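Local coordinates for protein predicted metal-dependent hydrolase of the TIM-barrel fold (Lactobacillus casei, PDB 2QPX) that probably acts as a zinc-dependent hydrolase of the amidohydrolase superfamily, built on a TIM barrel that holds two zinc ions, at residues K259-H264 against A365-Q370; F284-L289 against N302-L307; R312-S317 against W361-K366. All coordinates share one frame; numbering follows the deposited sequence. Where two conformers were deposited one is given.

How the contacts relate
The three contacts tie neighbouring parallel strands of the TIM barrel to helices that follow them in the chain. Strands 260-264, 282-285 and 313-314 lie in that order in one sheet and serve contacts 1, 2 and 3. Contacts 1 and 3 share helix 349-367, and their centres are about 7 Å apart. Contact 2 uses helix 297-304; its centre is about 15 Å from that of contact 1 and 12 Å from that of contact 3. Along the chain 259-264 comes first, then contact 2, then 312-317. Helix 349-367 closes contacts 1 and 3, so a late helix packs on this sheet near the zinc site. Zinc ligand His-264 of contact 1 bonds to Asp-285 of contact 2.

Contact 1: K259-H264 against A365-Q370; sequences KVVLLH and AKLYHQ
Lys-259 and Leu-367 lie alongside each other, their side chains running in opposite directions. The aliphatic part of the lysine passes over one leucine methyl, with Lys-259 CB 4.0 Å from Leu-367 CD1. The other methyl, Leu-367 CD2, meets Val-261 CG2 at 4.2 Å. Leu-367 CG is anti to the backbone N (chi1 -163°), which carries this fork toward the strand. Val-261 and Tyr-368 approach from opposite directions, and the phenol oxygen Tyr-368 OH ends 3.9 Å from Val-261 CG2. That oxygen is held by His-17 and Gln-226. The contact sets the C-terminal end of helix 349-367 against strand 260-264 in the TIM barrel; His-264, farther along, binds zinc. The helix ends in a Schellman motif: His-369 has positive phi, and Gln-370 N bonds to Ala-365 O at 2.8 Å. Gln-370 NE2 also bonds to Tyr-368 O at 2.9 Å, from above the carbonyl plane. In one of two modelled conformers, Lys-259 NZ donates to a water at 2.9 Å. This water donates in turn to Lys-366 O. In the same conformer NZ also forms a salt bridge with Asp-222.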
loop_
_atom_site.group_PDB
_atom_site.type_symbol
_atom_site.label_atom_id
_atom_site.label_comp_id
_atom_site.label_asym_id
_atom_site.label_seq_id
_atom_site.Cartn_x
_atom_site.Cartn_y
_atom_site.Cartn_z
ATOM N N LYS A 259 -25.779 5.876 -6.411
ATOM C CA LYS A 259 -24.639 5.533 -7.255
ATOM C C LYS A 259 -23.458 6.421 -6.880
ATOM O O LYS A 259 -23.487 7.621 -7.079
ATOM C CB LYS A 259 -25.050 5.639 -8.728
ATOM C CG LYS A 259 -26.069 4.555 -9.112
ATOM C CD LYS A 259 -27.109 5.048 -10.091
ATOM C CE LYS A 259 -27.992 3.879 -10.495
ATOM N NZ LYS A 259 -28.873 4.191 -11.610
ATOM N N VAL A 260 -22.457 5.805 -6.257
ATOM C CA VAL A 260 -21.312 6.531 -5.703
ATOM C C VAL A 260 -20.101 6.257 -6.590
ATOM O O VAL A 260 -19.840 5.103 -6.973
ATOM C CB VAL A 260 -21.009 6.068 -4.268
ATOM C CG1 VAL A 260 -19.713 6.696 -3.703
ATOM C CG2 VAL A 260 -22.215 6.343 -3.352
ATOM N N VAL A 261 -19.392 7.331 -6.933
ATOM C CA VAL A 261 -18.186 7.233 -7.774
ATOM C C VAL A 261 -16.989 7.794 -7.048
ATOM O O VAL A 261 -16.975 8.956 -6.657
ATOM C CB VAL A 261 -18.337 7.897 -9.122
ATOM C CG1 VAL A 261 -17.182 7.472 -10.043
ATOM C CG2 VAL A 261 -19.686 7.552 -9.758
ATOM N N LEU A 262 -16.002 6.940 -6.835
ATOM C CA LEU A 262 -14.768 7.290 -6.127
ATOM C C LEU A 262 -13.722 7.763 -7.131
ATOM O O LEU A 262 -13.227 6.955 -7.935
ATOM C CB LEU A 262 -14.237 6.104 -5.319
ATOM C CG LEU A 262 -15.195 5.447 -4.328
ATOM C CD1 LEU A 262 -14.478 4.293 -3.571
ATOM C CD2 LEU A 262 -15.884 6.503 -3.379
ATOM N N LEU A 263 -13.425 9.061 -7.088
ATOM C CA LEU A 263 -12.505 9.690 -8.049
ATOM C C LEU A 263 -11.058 9.604 -7.572
ATOM O O LEU A 263 -10.781 9.826 -6.377
ATOM C CB LEU A 263 -12.864 11.164 -8.210
ATOM C CG LEU A 263 -14.293 11.550 -8.528
ATOM C CD1 LEU A 263 -14.418 13.095 -8.453
ATOM C CD2 LEU A 263 -14.804 10.963 -9.868
ATOM N N HIS A 264 -10.153 9.256 -8.501
ATOM C CA HIS A 264 -8.672 9.317 -8.316
ATOM C C HIS A 264 -8.098 8.157 -7.542
ATOM O O HIS A 264 -7.259 7.390 -8.062
ATOM C CB HIS A 264 -8.167 10.616 -7.650
ATOM C CG HIS A 264 -8.982 11.796 -7.952
ATOM N ND1 HIS A 264 -9.350 12.150 -9.232
ATOM C CD2 HIS A 264 -9.487 12.746 -7.137
ATOM C CE1 HIS A 264 -10.091 13.245 -9.187
ATOM N NE2 HIS A 264 -10.177 13.637 -7.924
ATOM N N ALA A 365 -21.667 6.032 -19.730
ATOM C CA ALA A 365 -22.857 6.421 -20.509
ATOM C C ALA A 365 -24.124 5.978 -19.843
ATOM O O ALA A 365 -25.090 6.722 -19.786
ATOM C CB ALA A 365 -22.772 5.897 -21.980
ATOM N N LYS A 366 -24.100 4.768 -19.292
ATOM C CA LYS A 366 -25.264 4.252 -18.585
ATOM C C LYS A 366 -25.477 4.993 -17.264
ATOM O O LYS A 366 -26.579 5.426 -16.955
ATOM C CB LYS A 366 -25.122 2.756 -18.339
ATOM C CG LYS A 366 -26.288 2.205 -17.542
ATOM C CD LYS A 366 -26.503 0.745 -17.747
ATOM C CE LYS A 366 -27.755 0.285 -16.977
ATOM N NZ LYS A 366 -27.978 -1.167 -17.173
ATOM N N LEU A 367 -24.405 5.139 -16.489
ATOM C CA LEU A 367 -24.478 5.716 -15.169
ATOM C C LEU A 367 -24.992 7.163 -15.182
ATOM O O LEU A 367 -25.809 7.567 -14.351
ATOM C CB LEU A 367 -23.050 5.591 -14.595
ATOM C CG LEU A 367 -22.731 5.714 -13.164
ATOM C CD1 LEU A 367 -23.679 4.856 -12.368
ATOM C CD2 LEU A 367 -21.214 5.346 -13.039
ATOM N N TYR A 368 -24.551 7.947 -16.165
ATOM C CA TYR A 368 -24.872 9.336 -16.258
ATOM C C TYR A 368 -25.972 9.624 -17.276
ATOM O O TYR A 368 -26.306 10.781 -17.530
ATOM C CB TYR A 368 -23.650 10.202 -16.552
ATOM C CG TYR A 368 -22.584 10.206 -15.460
ATOM C CD1 TYR A 368 -21.548 9.294 -15.444
ATOM C CD2 TYR A 368 -22.612 11.159 -14.462
ATOM C CE1 TYR A 368 -20.558 9.319 -14.470
ATOM C CE2 TYR A 368 -21.632 11.190 -13.475
ATOM C CZ TYR A 368 -20.623 10.263 -13.474
ATOM O OH TYR A 368 -19.623 10.299 -12.529
ATOM N N HIS A 369 -26.533 8.565 -17.853
ATOM C CA HIS A 369 -27.650 8.715 -18.786
ATOM C C HIS A 369 -27.262 9.503 -20.048
ATOM O O HIS A 369 -28.012 10.382 -20.513
ATOM C CB HIS A 369 -28.877 9.332 -18.120
ATOM C CG HIS A 369 -29.285 8.657 -16.851
ATOM N ND1 HIS A 369 -29.801 7.378 -16.815
ATOM C CD2 HIS A 369 -29.214 9.070 -15.560
ATOM C CE1 HIS A 369 -30.048 7.038 -15.557
ATOM N NE2 HIS A 369 -29.716 8.059 -14.777
ATOM N N GLN A 370 -26.062 9.204 -20.569
ATOM C CA GLN A 370 -25.513 9.911 -21.722
ATOM C C GLN A 370 -25.391 8.995 -22.940
ATOM O O GLN A 370 -24.562 9.220 -23.806
ATOM C CB GLN A 370 -24.149 10.533 -21.393
ATOM C CG GLN A 370 -24.209 11.456 -20.164
ATOM C CD GLN A 370 -25.084 12.662 -20.425
ATOM O OE1 GLN A 370 -24.844 13.425 -21.381
ATOM N NE2 GLN A 370 -26.110 12.859 -19.578
HETATM O O HOH W 1 -27.785 4.691 -14.200
#

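Contact 2: F284-L289 against N302-L307; sequences FDISLL and NEAVEL
Phe-284 and Ala-304 meet inside a beta-alpha-beta crossover of the barrel, where the chain leaves strand 282-285, runs through helices 289-292 and 297-304, and returns as the adjacent parallel strand 313-314. The phenylalanine turns the edge of its ring to the end of helix 297-304. Phe-284 CZ lies 3.5 Å from Ala-304 O, which sits near the ring plane, so the positively polarised rim of the ring faces a carbonyl oxygen. The methyl is also in that plane, with Ala-304 CB 3.9 Å from Phe-284 CE2. Phe-284 CG stands between its backbone N and carbonyl carbon (chi1 72°), which brings the ring edge to Ala-304. Ala-272 and Ala-276 of helix 269-278 also touch this side chain. In one of two modelled conformers, Ile-286 adds a lighter touch, CG2 to Ala-304 CB at 4.2 Å. Phe-284 and Ile-286 thus meet on the one methyl of Ala-304.

Between these two residues, Asp-285 points to the other side. Asp-285 OD1 accepts from Ser-287 N at 2.9 Å, which makes an Asx turn. His-264 N bonds to this oxygen too. Two further bonds rest on one of two conformers of Ser-287 and are less certain: Ser-287 OG to Asp-285 OD1 at 2.6 Å, from the same face of the carboxylate as Ser-287 N, and Ser-287 OG with His-264 ND1.

Beyond the helix end, Glu-306 joins Arg-270 of its own chain and Arg-299 of a second subunit, which places this side at a subunit interface. In TIM-barrel amidohydrolases the metal site lies at the C-terminal ends of the strands; here Asp-285 and Ser-287 form a second shell around zinc ligand His-264.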
loop_
_atom_site.group_PDB
_atom_site.type_symbol
_atom_site.label_atom_id
_atom_site.label_comp_id
_atom_site.label_asym_id
_atom_site.label_seq_id
_atom_site.Cartn_x
_atom_site.Cartn_y
_atom_site.Cartn_z
ATOM N N PHE A 284 -15.450 3.610 -9.620
ATOM C CA PHE A 284 -14.230 4.357 -9.317
ATOM C C PHE A 284 -13.413 4.605 -10.565
ATOM O O PHE A 284 -13.621 3.966 -11.591
ATOM C CB PHE A 284 -13.415 3.671 -8.216
ATOM C CG PHE A 284 -12.735 2.421 -8.633
ATOM C CD1 PHE A 284 -13.455 1.258 -8.853
ATOM C CD2 PHE A 284 -11.363 2.354 -8.727
ATOM C CE1 PHE A 284 -12.813 0.095 -9.199
ATOM C CE2 PHE A 284 -10.745 1.163 -9.056
ATOM C CZ PHE A 284 -11.475 0.048 -9.287
ATOM N N ASP A 285 -12.470 5.529 -10.435
ATOM C CA ASP A 285 -11.489 5.811 -11.480
ATOM C C ASP A 285 -10.106 6.004 -10.896
ATOM O O ASP A 285 -9.953 6.072 -9.673
ATOM C CB ASP A 285 -11.964 6.970 -12.376
ATOM C CG ASP A 285 -11.908 8.320 -11.724
ATOM O OD1 ASP A 285 -10.848 8.674 -11.185
ATOM O OD2 ASP A 285 -12.924 9.054 -11.774
ATOM N N ILE A 286 -9.083 6.117 -11.775
ATOM C CA ILE A 286 -7.698 6.458 -11.360
ATOM C C ILE A 286 -7.224 7.739 -12.052
ATOM O O ILE A 286 -6.080 7.940 -12.390
ATOM C CB ILE A 286 -6.704 5.305 -11.574
ATOM C CG1 ILE A 286 -6.657 4.877 -13.061
ATOM C CG2 ILE A 286 -7.051 4.122 -10.647
ATOM C CD1 ILE A 286 -5.385 4.062 -13.454
ATOM N N SER A 287 -8.183 8.641 -12.237
ATOM C CA SER A 287 -7.943 9.989 -12.737
ATOM C C SER A 287 -6.951 10.743 -11.803
ATOM O O SER A 287 -6.762 10.373 -10.638
ATOM C CB SER A 287 -9.271 10.691 -12.911
ATOM O OG SER A 287 -9.851 10.979 -11.651
ATOM N N LEU A 288 -6.264 11.755 -12.346
ATOM C CA LEU A 288 -5.248 12.536 -11.616
ATOM C C LEU A 288 -3.920 11.800 -11.414
ATOM O O LEU A 288 -2.853 12.351 -11.702
ATOM C CB LEU A 288 -5.820 13.108 -10.294
ATOM C CG LEU A 288 -5.070 14.368 -9.803
ATOM C CD1 LEU A 288 -5.165 15.564 -10.819
ATOM C CD2 LEU A 288 -5.568 14.791 -8.391
ATOM N N LEU A 289 -3.968 10.573 -10.918
ATOM C CA LEU A 289 -2.831 9.685 -11.022
ATOM C C LEU A 289 -2.464 9.442 -12.508
ATOM O O LEU A 289 -1.281 9.543 -12.857
ATOM C CB LEU A 289 -3.099 8.365 -10.281
ATOM C CG LEU A 289 -1.956 7.315 -10.273
ATOM C CD1 LEU A 289 -1.797 6.559 -11.607
ATOM C CD2 LEU A 289 -0.588 7.862 -9.829
ATOM N N ASN A 302 -3.391 -1.963 -12.963
ATOM C CA ASN A 302 -3.375 -3.372 -12.670
ATOM C C ASN A 302 -3.752 -3.646 -11.217
ATOM O O ASN A 302 -4.518 -4.558 -10.922
ATOM C CB ASN A 302 -1.993 -3.960 -12.929
ATOM C CG ASN A 302 -1.592 -3.967 -14.388
ATOM O OD1 ASN A 302 -2.437 -3.871 -15.285
ATOM N ND2 ASN A 302 -0.269 -4.102 -14.636
ATOM N N GLU A 303 -3.179 -2.881 -10.312
ATOM C CA GLU A 303 -3.451 -3.053 -8.883
ATOM C C GLU A 303 -4.935 -2.779 -8.574
ATOM O O GLU A 303 -5.566 -3.520 -7.820
ATOM C CB GLU A 303 -2.565 -2.134 -8.034
ATOM C CG GLU A 303 -1.090 -2.504 -7.995
ATOM C CD GLU A 303 -0.202 -1.395 -7.430
ATOM O OE1 GLU A 303 -0.701 -0.547 -6.651
ATOM O OE2 GLU A 303 1.014 -1.359 -7.789
ATOM N N ALA A 304 -5.462 -1.744 -9.222
ATOM C CA ALA A 304 -6.846 -1.296 -9.054
ATOM C C ALA A 304 -7.883 -2.359 -9.407
ATOM O O ALA A 304 -8.954 -2.390 -8.813
ATOM C CB ALA A 304 -7.091 -0.006 -9.888
ATOM N N VAL A 305 -7.576 -3.205 -10.383
ATOM C CA VAL A 305 -8.528 -4.216 -10.856
ATOM C C VAL A 305 -8.261 -5.640 -10.369
ATOM O O VAL A 305 -8.850 -6.600 -10.867
ATOM C CB VAL A 305 -8.629 -4.175 -12.409
ATOM C CG1 VAL A 305 -9.136 -2.813 -12.892
ATOM C CG2 VAL A 305 -7.325 -4.558 -13.110
ATOM N N GLU A 306 -7.394 -5.813 -9.381
ATOM C CA GLU A 306 -7.143 -7.154 -8.832
ATOM C C GLU A 306 -8.417 -7.827 -8.325
ATOM O O GLU A 306 -8.613 -9.032 -8.544
ATOM C CB GLU A 306 -6.071 -7.057 -7.725
ATOM C CG GLU A 306 -4.708 -6.811 -8.291
ATOM C CD GLU A 306 -3.656 -6.418 -7.283
ATOM O OE1 GLU A 306 -3.988 -6.134 -6.114
ATOM O OE2 GLU A 306 -2.447 -6.397 -7.665
ATOM N N LEU A 307 -9.297 -7.068 -7.672
ATOM C CA LEU A 307 -10.562 -7.584 -7.168
ATOM C C LEU A 307 -11.790 -6.952 -7.780
ATOM O O LEU A 307 -12.850 -7.495 -7.679
ATOM C CB LEU A 307 -10.681 -7.383 -5.648
ATOM C CG LEU A 307 -9.678 -8.101 -4.751
ATOM C CD1 LEU A 307 -9.948 -7.768 -3.278
ATOM C CD2 LEU A 307 -9.678 -9.598 -4.993
#

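Contact 3: R312-S317 against W361-K366; sequences RILFAS and WQTSAK. With EDO (1,2-ethanediol), chain F.
The short, weakly bonded strand 313-314 runs beside helix 349-367, with Leu-314 CA 6.8 Å from Ser-364 CA. The side chains of Leu-314 and Thr-363 cross at about a right angle. Leu-314 CD2 presses on Thr-363 CG2 at 3.5 Å, tighter than usual for two carbons. Ser-364 OG sits at the leucine fork, 3.6 Å from both Leu-314 CD1 and CD2. Leu-314 CG is anti to the carbonyl carbon (chi1 -51°), which swings the fork toward the helix. With an alanine in place of Leu-314, the methyl of Thr-363 would probably lose its partner and a gap would open beside Ser-364.

One water donates to Ile-313 O at 2.7 Å and accepts from Thr-363 OG1. The single proton of that hydroxyl has a second claimant in Ala-358 O of the same helix, so the two must share it. Thr-363 OG1 also accepts from O2 of an ethanediol at 2.7 Å, probably left from the crystallisation liquor. A second water lies 2.7 Å from Ser-364 OG and probably also bonds to Phe-315 O. Between 312-317 and 361-366 the polar links therefore run through water, which lets the helix hydroxyls serve the carbonyls of Ile-313 and Phe-315 while Leu-314 packs directly.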
loop_
_atom_site.group_PDB
_atom_site.type_symbol
_atom_site.label_atom_id
_atom_site.label_comp_id
_atom_site.label_asym_id
_atom_site.label_seq_id
_atom_site.Cartn_x
_atom_site.Cartn_y
_atom_site.Cartn_z
ATOM N N ARG A 312 -16.969 -1.780 -13.124
ATOM C CA ARG A 312 -17.052 -0.739 -12.090
ATOM C C ARG A 312 -15.975 0.329 -12.168
ATOM O O ARG A 312 -16.075 1.344 -11.467
ATOM C CB ARG A 312 -17.024 -1.368 -10.710
ATOM C CG ARG A 312 -18.279 -2.239 -10.380
ATOM C CD ARG A 312 -19.582 -1.450 -10.317
ATOM N NE ARG A 312 -20.601 -2.303 -9.718
ATOM C CZ ARG A 312 -20.689 -2.554 -8.415
ATOM N NH1 ARG A 312 -19.950 -1.866 -7.543
ATOM N NH2 ARG A 312 -21.538 -3.462 -7.989
ATOM N N ILE A 313 -14.941 0.091 -12.984
ATOM C CA ILE A 313 -13.835 1.044 -13.151
ATOM C C ILE A 313 -14.118 1.903 -14.399
ATOM O O ILE A 313 -14.593 1.406 -15.413
ATOM C CB ILE A 313 -12.407 0.380 -13.075
ATOM C CG1 ILE A 313 -11.314 1.456 -12.874
ATOM C CG2 ILE A 313 -12.157 -0.508 -14.280
ATOM C CD1 ILE A 313 -9.876 0.919 -12.577
ATOM N N LEU A 314 -13.861 3.205 -14.288
ATOM C CA LEU A 314 -14.213 4.192 -15.332
ATOM C C LEU A 314 -12.964 4.947 -15.778
ATOM O O LEU A 314 -12.035 5.142 -15.009
ATOM C CB LEU A 314 -15.188 5.253 -14.780
ATOM C CG LEU A 314 -16.441 4.752 -14.053
ATOM C CD1 LEU A 314 -17.278 5.932 -13.499
ATOM C CD2 LEU A 314 -17.285 3.849 -14.960
ATOM N N PHE A 315 -12.964 5.402 -17.028
ATOM C CA PHE A 315 -12.021 6.433 -17.460
ATOM C C PHE A 315 -12.473 7.829 -16.986
ATOM O O PHE A 315 -13.620 8.230 -17.176
ATOM C CB PHE A 315 -11.895 6.523 -18.982
ATOM C CG PHE A 315 -11.100 7.704 -19.434
ATOM C CD1 PHE A 315 -9.727 7.736 -19.247
ATOM C CD2 PHE A 315 -11.727 8.820 -19.962
ATOM C CE1 PHE A 315 -9.003 8.842 -19.598
ATOM C CE2 PHE A 315 -10.994 9.960 -20.301
ATOM C CZ PHE A 315 -9.656 9.944 -20.147
ATOM N N ALA A 316 -11.520 8.572 -16.413
ATOM C CA ALA A 316 -11.607 10.013 -16.289
ATOM C C ALA A 316 -10.205 10.571 -16.347
ATOM O O ALA A 316 -9.245 9.877 -16.053
ATOM C CB ALA A 316 -12.286 10.485 -14.971
ATOM N N SER A 317 -10.095 11.838 -16.748
ATOM C CA SER A 317 -8.818 12.561 -16.728
ATOM C C SER A 317 -8.567 13.382 -15.468
ATOM O O SER A 317 -7.423 13.563 -15.045
ATOM C CB SER A 317 -8.733 13.509 -17.946
ATOM O OG SER A 317 -9.685 14.559 -17.839
ATOM N N TRP A 361 -16.140 4.194 -21.933
ATOM C CA TRP A 361 -17.307 4.994 -22.215
ATOM C C TRP A 361 -18.655 4.395 -21.801
ATOM O O TRP A 361 -19.580 5.126 -21.468
ATOM C CB TRP A 361 -17.379 5.365 -23.727
ATOM C CG TRP A 361 -17.475 4.168 -24.622
ATOM C CD1 TRP A 361 -16.455 3.415 -25.096
ATOM C CD2 TRP A 361 -18.688 3.562 -25.100
ATOM N NE1 TRP A 361 -16.950 2.357 -25.843
ATOM C CE2 TRP A 361 -18.318 2.434 -25.860
ATOM C CE3 TRP A 361 -20.049 3.864 -24.948
ATOM C CZ2 TRP A 361 -19.260 1.591 -26.449
ATOM C CZ3 TRP A 361 -20.992 3.009 -25.531
ATOM C CH2 TRP A 361 -20.587 1.900 -26.269
ATOM N N GLN A 362 -18.799 3.077 -21.910
ATOM C CA GLN A 362 -20.122 2.511 -21.845
ATOM C C GLN A 362 -20.721 2.489 -20.432
ATOM O O GLN A 362 -21.907 2.781 -20.257
ATOM C CB GLN A 362 -20.137 1.123 -22.480
ATOM C CG GLN A 362 -21.503 0.509 -22.612
ATOM C CD GLN A 362 -21.429 -0.957 -23.006
ATOM O OE1 GLN A 362 -20.648 -1.739 -22.439
ATOM N NE2 GLN A 362 -22.261 -1.344 -23.941
ATOM N N THR A 363 -19.907 2.169 -19.437
ATOM C CA THR A 363 -20.420 2.221 -18.061
ATOM C C THR A 363 -20.835 3.653 -17.694
ATOM O O THR A 363 -21.916 3.877 -17.165
ATOM C CB THR A 363 -19.409 1.641 -17.072
ATOM O OG1 THR A 363 -19.100 0.294 -17.445
ATOM C CG2 THR A 363 -19.942 1.702 -15.639
ATOM N N SER A 364 -19.975 4.641 -17.987
ATOM C CA SER A 364 -20.321 6.020 -17.693
ATOM C C SER A 364 -21.538 6.485 -18.492
ATOM O O SER A 364 -22.375 7.217 -17.992
ATOM C CB SER A 364 -19.135 6.956 -17.915
ATOM O OG SER A 364 -18.148 6.738 -16.920
ATOM N N ALA A 365 -21.667 6.032 -19.730
ATOM C CA ALA A 365 -22.857 6.421 -20.509
ATOM C C ALA A 365 -24.124 5.978 -19.843
ATOM O O ALA A 365 -25.090 6.722 -19.786
ATOM C CB ALA A 365 -22.772 5.897 -21.980
ATOM N N LYS A 366 -24.100 4.768 -19.292
ATOM C CA LYS A 366 -25.264 4.252 -18.585
ATOM C C LYS A 366 -25.477 4.993 -17.264
ATOM O O LYS A 366 -26.579 5.426 -16.955
ATOM C CB LYS A 366 -25.122 2.756 -18.339
ATOM C CG LYS A 366 -26.288 2.205 -17.542
ATOM C CD LYS A 366 -26.503 0.745 -17.747
ATOM C CE LYS A 366 -27.755 0.285 -16.977
ATOM N NZ LYS A 366 -27.978 -1.167 -17.173
HETATM C C1 EDO F . -22.309 -1.568 -19.585
HETATM O O1 EDO F . -23.164 -0.654 -18.889
HETATM C C2 EDO F . -20.903 -1.431 -19.031
HETATM O O2 EDO F . -20.967 -1.620 -17.588
HETATM O O HOH W 2 -16.539 -0.200 -16.457
HETATM O O HOH W 3 -15.765 6.863 -18.285
#